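Virulence associated protein VapB (Rhodococcus equi, PDB 4CV7) is a plasmid-encoded, virulence-associated protein of unknown molecular function whose folded part is an eight-stranded antiparallel beta-barrel. Local coordinates at residues Thr62-Leu74 with Ala91-Gly105. Residues are numbered along the deposited sequence; the frame is centred on the assembly and turned at random. Where two conformers were deposited one is given.
Sequences TVSFQYNALGTYL and AGAVSAVVGVGGGSG
Phe65 and Gly103 exchange two backbone hydrogen bonds, and Tyr67 and Gly101 do the same. These pairs hold strand 64-68 antiparallel to strand 100-108. Ala69 N extends the ladder to Gly99 O (2.9 Å), and Gly105 N to Val63 O. Farther on, Leu74 and Ala91 form another hydrogen-bonded pair.

The Tyr67 ring lies flat over Gly101. With chi1 at 70°, CG is flanked by backbone N and C, and the ring reaches across. Gly101 CA sits 3.8 Å from the ring centroid in a CH-pi contact. A water hydrogen-bonds Tyr67 OH (3.0 Å) and lies within reach of Val98 O and Val100 O. Phe65 instead turns its ring edge to Ser104 O, 3.4 Å from CE1. Both rings also meet Phe21.

Val97 CG1 touches Tyr67 CE1 (3.4 Å) and Leu74 CD1 (4.1 Å). Leu74 CD2 touches Val94 CG2, and Phe46 packs against both residues. On the other sheet face Val100 CG1 lies beside Asn68 ND2 and meets Leu70 CD1.

Asn68 OD1 accepts from Leu70 N (2.8 Å), an Asx turn at the end of strand 64-68. The contacts join 64-68 to 100-108 and 74-79 to 85-91, adjacent antiparallel strands of the Greek-key beta-barrel.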
# COMPACT_ATOMS: atom_id res chain seq x y z
N THR A 62 -6.31 8.90 -3.92
CA THR A 62 -4.97 8.45 -3.60
C THR A 62 -4.04 8.80 -4.77
O THR A 62 -4.26 8.43 -5.91
CB THR A 62 -4.81 6.96 -3.35
OG1 THR A 62 -5.57 6.59 -2.21
CG2 THR A 62 -3.33 6.55 -3.14
N VAL A 63 -2.93 9.49 -4.47
CA VAL A 63 -1.80 9.71 -5.36
C VAL A 63 -0.49 9.24 -4.85
O VAL A 63 0.50 9.12 -5.62
CB VAL A 63 -1.71 11.19 -5.87
CG1 VAL A 63 -3.00 11.66 -6.53
CG2 VAL A 63 -1.26 12.15 -4.73
N SER A 64 -0.39 9.06 -3.56
CA SER A 64 0.92 8.67 -2.93
C SER A 64 0.65 7.78 -1.78
O SER A 64 -0.45 7.60 -1.30
CB SER A 64 1.71 9.86 -2.52
OG SER A 64 1.16 10.44 -1.36
N PHE A 65 1.73 7.12 -1.35
CA PHE A 65 1.66 6.18 -0.21
C PHE A 65 3.00 6.19 0.50
O PHE A 65 4.02 6.48 -0.09
CB PHE A 65 1.18 4.78 -0.61
CG PHE A 65 2.18 3.96 -1.35
CD1 PHE A 65 2.69 4.34 -2.59
CD2 PHE A 65 2.77 2.82 -0.77
CE1 PHE A 65 3.66 3.57 -3.26
CE2 PHE A 65 3.73 2.08 -1.44
CZ PHE A 65 4.16 2.47 -2.67
N GLN A 66 2.94 5.78 1.79
CA GLN A 66 4.12 5.58 2.57
C GLN A 66 3.98 4.32 3.34
O GLN A 66 2.89 3.98 3.77
CB GLN A 66 4.39 6.73 3.56
CG GLN A 66 4.64 8.05 2.87
CD GLN A 66 4.68 9.26 3.83
OE1 GLN A 66 4.76 9.03 4.99
NE2 GLN A 66 4.15 10.38 3.40
N TYR A 67 5.06 3.61 3.50
CA TYR A 67 5.05 2.35 4.29
C TYR A 67 6.05 2.38 5.42
O TYR A 67 7.06 3.10 5.33
CB TYR A 67 5.25 1.14 3.33
CG TYR A 67 6.63 1.04 2.74
CD1 TYR A 67 7.74 0.55 3.55
CD2 TYR A 67 6.94 1.52 1.48
CE1 TYR A 67 8.99 0.46 3.03
CE2 TYR A 67 8.18 1.34 0.94
CZ TYR A 67 9.16 0.86 1.69
OH TYR A 67 10.46 0.74 1.25
N ASN A 68 5.81 1.58 6.44
CA ASN A 68 6.68 1.52 7.62
C ASN A 68 6.61 0.12 8.09
O ASN A 68 5.51 -0.41 8.43
CB ASN A 68 6.17 2.53 8.70
CG ASN A 68 7.04 2.52 9.98
OD1 ASN A 68 7.21 1.47 10.63
ND2 ASN A 68 7.49 3.70 10.42
N ALA A 69 7.79 -0.45 8.19
CA ALA A 69 8.00 -1.76 8.71
C ALA A 69 8.87 -1.76 9.88
O ALA A 69 9.50 -2.78 10.18
CB ALA A 69 8.64 -2.56 7.59
N LEU A 70 8.92 -0.71 10.70
CA LEU A 70 9.85 -0.67 11.81
C LEU A 70 9.22 -1.37 12.96
O LEU A 70 9.96 -1.70 13.90
CB LEU A 70 10.17 0.80 12.25
CG LEU A 70 10.74 1.70 11.15
CD1 LEU A 70 11.01 3.10 11.69
CD2 LEU A 70 12.03 1.07 10.61
N GLY A 71 7.91 -1.53 12.99
CA GLY A 71 7.27 -2.18 14.16
C GLY A 71 6.84 -3.61 13.88
O GLY A 71 7.51 -4.29 13.10
N THR A 72 5.73 -4.06 14.44
CA THR A 72 5.34 -5.47 14.40
C THR A 72 4.63 -5.85 13.13
O THR A 72 4.62 -7.05 12.78
CB THR A 72 4.47 -5.91 15.62
OG1 THR A 72 3.31 -5.14 15.74
CG2 THR A 72 5.23 -5.70 16.93
N TYR A 73 4.05 -4.85 12.45
CA TYR A 73 3.27 -5.04 11.23
C TYR A 73 3.86 -4.19 10.10
O TYR A 73 4.70 -3.32 10.34
CB TYR A 73 1.81 -4.55 11.52
CG TYR A 73 1.02 -5.44 12.43
CD1 TYR A 73 0.62 -6.72 12.07
CD2 TYR A 73 0.60 -4.94 13.69
CE1 TYR A 73 -0.11 -7.54 12.98
CE2 TYR A 73 -0.11 -5.74 14.61
CZ TYR A 73 -0.47 -7.01 14.22
OH TYR A 73 -1.17 -7.80 15.08
N LEU A 74 3.44 -4.48 8.92
CA LEU A 74 3.58 -3.59 7.76
C LEU A 74 2.45 -2.61 7.72
O LEU A 74 1.36 -3.02 7.52
CB LEU A 74 3.70 -4.37 6.45
CG LEU A 74 3.63 -3.63 5.14
CD1 LEU A 74 4.78 -2.71 5.04
CD2 LEU A 74 3.67 -4.59 3.94
N ALA A 91 -0.86 -4.87 7.80
CA ALA A 91 -0.57 -6.17 7.12
C ALA A 91 0.50 -6.96 7.91
O ALA A 91 1.27 -6.37 8.71
CB ALA A 91 -0.19 -5.93 5.70
N GLY A 92 0.58 -8.24 7.68
CA GLY A 92 1.73 -8.99 8.28
C GLY A 92 3.06 -8.53 7.66
O GLY A 92 3.12 -8.09 6.49
N ALA A 93 4.10 -8.58 8.48
CA ALA A 93 5.45 -8.19 8.09
C ALA A 93 5.92 -9.00 6.89
O ALA A 93 5.62 -10.21 6.78
CB ALA A 93 6.41 -8.47 9.24
N VAL A 94 6.73 -8.38 6.04
CA VAL A 94 7.34 -9.02 4.85
C VAL A 94 8.81 -8.77 4.96
O VAL A 94 9.27 -7.63 5.22
CB VAL A 94 6.82 -8.24 3.58
CG1 VAL A 94 7.52 -8.72 2.29
CG2 VAL A 94 5.29 -8.31 3.46
N SER A 95 9.66 -9.79 4.80
CA SER A 95 11.02 -9.66 5.23
C SER A 95 11.89 -8.82 4.30
O SER A 95 12.88 -8.27 4.76
CB SER A 95 11.67 -11.02 5.50
OG SER A 95 12.30 -11.43 4.34
N ALA A 96 11.48 -8.70 3.05
CA ALA A 96 12.07 -7.77 2.06
C ALA A 96 11.75 -6.32 2.31
O ALA A 96 12.27 -5.46 1.63
CB ALA A 96 11.65 -8.16 0.69
N VAL A 97 10.81 -6.03 3.23
CA VAL A 97 10.46 -4.66 3.63
C VAL A 97 10.86 -4.41 5.07
O VAL A 97 10.20 -4.81 6.05
CB VAL A 97 8.98 -4.31 3.35
CG1 VAL A 97 8.70 -2.85 3.72
CG2 VAL A 97 8.58 -4.62 1.91
N VAL A 98 12.01 -3.79 5.22
CA VAL A 98 12.41 -3.26 6.52
C VAL A 98 12.28 -1.79 6.24
O VAL A 98 12.13 -1.42 5.07
CB VAL A 98 13.87 -3.66 6.92
CG1 VAL A 98 14.03 -5.16 6.86
CG2 VAL A 98 14.91 -2.97 6.05
N GLY A 99 12.39 -0.95 7.26
CA GLY A 99 12.54 0.43 7.03
C GLY A 99 11.27 1.14 6.70
O GLY A 99 10.17 0.50 6.77
N VAL A 100 11.42 2.39 6.20
CA VAL A 100 10.35 3.15 5.76
C VAL A 100 10.59 3.45 4.24
O VAL A 100 11.62 3.11 3.62
CB VAL A 100 10.20 4.40 6.61
CG1 VAL A 100 10.10 4.13 8.11
CG2 VAL A 100 11.32 5.39 6.32
N GLY A 101 9.53 3.86 3.58
CA GLY A 101 9.69 4.33 2.18
C GLY A 101 8.35 4.81 1.72
O GLY A 101 7.37 4.92 2.50
N GLY A 102 8.29 5.12 0.44
CA GLY A 102 7.07 5.65 -0.09
C GLY A 102 7.24 6.14 -1.50
O GLY A 102 8.36 6.18 -2.03
N GLY A 103 6.14 6.51 -2.15
CA GLY A 103 6.17 6.98 -3.52
C GLY A 103 4.80 7.21 -4.03
O GLY A 103 3.85 7.54 -3.34
N SER A 104 4.65 7.11 -5.35
CA SER A 104 3.40 7.39 -6.06
C SER A 104 2.56 6.11 -6.17
O SER A 104 3.14 5.04 -6.28
CB SER A 104 3.67 7.98 -7.47
OG SER A 104 4.35 7.05 -8.30
N GLY A 105 1.28 6.23 -6.22
CA GLY A 105 0.44 5.11 -6.57
C GLY A 105 -0.97 5.58 -6.72
O GLY A 105 -1.38 6.62 -6.30
O HOH W 1 12.47 0.64 3.54
O HOH W 2 3.49 -9.04 11.41